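Vacuolar protein sorting-associated protein 29 (Entamoeba histolytica, PDB 5XCJ) binds zinc in a metallophosphatase fold and probably serves in protein transport as a component of the retromer. Local coordinates at residues A[3-8]-A[130-135]. The protein carries 1 engineered substitution. Sequence-based numbering, arbitrary orientation.
Sequences VLVIGD and LNPGSA
Asp8, a zinc ligand in another structure of this protein, has a left-handed backbone (phi 55°), rare for a residue with a side chain, and its carbonyl takes a bond from Ser134 while two waters tie its carboxylate to the 130-135 segment. The Ser134 hydroxyl, OG anti to the backbone N (chi1 169°), donates a short bond of 2.6 Å from OG to Asp8 O, and the same OG accepts from the backbone N of Ala138, a double role that suits serine. Beside it, Ala135 N bonds to Gly7 O at 3.0 Å, approaching almost in line with the carbonyl. The phi of Gly7, 167°, lies outside the usual range of residues with a side chain, which suits glycine. In the calcineurin-like phosphoesterase fold, the ends of strands 2-6 and 127-131, from two facing sheets, converge here on the metal site that Asp8 shares with Asn39, His115, His117 and position 62, here the engineered Ala62. No metal is bound in this chain; Asp8 OD1 accepts from His86, and OD2 from His115 N. One water links Asp8 OD2 to Asn131 OD1, which also closes an Asx turn by accepting from Gly133 N at 2.8 Å; a second joins OD2 to Gly133 O. Between the sheets, Val5 CG1 presses on Pro132 CG at a tight 3.5 Å. On the other face of strand 2-6, beside Leu49 of helix 43-52, Ile6 CG1 meets Ala135 CB at 3.5 Å.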
# COMPACT_ATOMS: atom_id res chain seq x y z
N VAL A 3 0.28 3.61 10.55
CA VAL A 3 0.49 3.89 9.13
C VAL A 3 -0.52 3.21 8.22
O VAL A 3 -0.67 1.99 8.23
CB VAL A 3 1.89 3.40 8.73
CG1 VAL A 3 2.27 3.89 7.34
CG2 VAL A 3 2.92 3.80 9.77
N LEU A 4 -1.21 4.00 7.42
CA LEU A 4 -2.18 3.45 6.49
C LEU A 4 -1.43 3.15 5.20
O LEU A 4 -0.81 4.03 4.63
CB LEU A 4 -3.31 4.45 6.23
CG LEU A 4 -4.27 4.19 5.07
CD1 LEU A 4 -5.10 2.93 5.27
CD2 LEU A 4 -5.16 5.39 4.81
N VAL A 5 -1.46 1.89 4.76
CA VAL A 5 -0.81 1.50 3.52
C VAL A 5 -1.93 1.23 2.51
O VAL A 5 -2.71 0.30 2.66
CB VAL A 5 0.09 0.27 3.70
CG1 VAL A 5 0.82 -0.06 2.41
CG2 VAL A 5 1.07 0.50 4.84
N ILE A 6 -1.99 2.07 1.48
CA ILE A 6 -3.04 1.99 0.47
C ILE A 6 -2.52 2.35 -0.93
O ILE A 6 -1.45 2.93 -1.05
CB ILE A 6 -4.19 2.95 0.87
CG1 ILE A 6 -5.53 2.53 0.27
CG2 ILE A 6 -3.82 4.38 0.53
CD1 ILE A 6 -6.71 3.29 0.84
N GLY A 7 -3.28 2.00 -1.96
CA GLY A 7 -2.90 2.30 -3.33
C GLY A 7 -3.68 1.59 -4.42
O GLY A 7 -4.68 0.92 -4.15
N ASP A 8 -3.21 1.75 -5.65
CA ASP A 8 -3.83 1.13 -6.83
C ASP A 8 -5.31 1.45 -6.98
O ASP A 8 -6.13 0.58 -7.21
CB ASP A 8 -3.57 -0.38 -6.86
CG ASP A 8 -2.18 -0.71 -7.35
OD1 ASP A 8 -1.70 0.00 -8.24
OD2 ASP A 8 -1.58 -1.67 -6.83
N LEU A 130 5.54 -5.85 1.92
CA LEU A 130 4.11 -5.59 2.05
C LEU A 130 3.43 -5.01 0.81
O LEU A 130 3.96 -4.12 0.16
CB LEU A 130 3.87 -4.66 3.24
CG LEU A 130 4.74 -4.92 4.46
CD1 LEU A 130 4.56 -3.85 5.52
CD2 LEU A 130 4.44 -6.30 5.02
N ASN A 131 2.28 -5.57 0.48
CA ASN A 131 1.46 -5.09 -0.63
C ASN A 131 0.03 -4.98 -0.09
O ASN A 131 -0.54 -5.98 0.32
CB ASN A 131 1.55 -6.08 -1.78
CG ASN A 131 0.84 -5.59 -3.03
OD1 ASN A 131 -0.17 -4.93 -2.96
ND2 ASN A 131 1.39 -5.94 -4.18
N PRO A 132 -0.55 -3.79 -0.13
CA PRO A 132 -1.91 -3.60 0.38
C PRO A 132 -3.02 -3.95 -0.62
O PRO A 132 -4.19 -3.90 -0.26
CB PRO A 132 -1.96 -2.11 0.72
CG PRO A 132 -0.97 -1.49 -0.21
CD PRO A 132 0.09 -2.51 -0.50
N GLY A 133 -2.64 -4.31 -1.84
CA GLY A 133 -3.62 -4.63 -2.86
C GLY A 133 -4.23 -3.35 -3.42
O GLY A 133 -3.71 -2.26 -3.22
N SER A 134 -5.35 -3.48 -4.11
CA SER A 134 -6.01 -2.31 -4.66
C SER A 134 -7.12 -1.91 -3.71
O SER A 134 -7.98 -2.72 -3.36
CB SER A 134 -6.57 -2.59 -6.05
OG SER A 134 -7.42 -1.54 -6.46
N ALA A 135 -7.14 -0.64 -3.34
CA ALA A 135 -8.12 -0.10 -2.41
C ALA A 135 -9.54 -0.24 -2.94
O ALA A 135 -10.47 -0.44 -2.18
CB ALA A 135 -7.82 1.36 -2.11
O HOH W 1 -4.74 -0.73 -1.33
O HOH W 2 -1.47 -4.09 -5.27
O HOH W 3 -1.27 -1.57 -4.14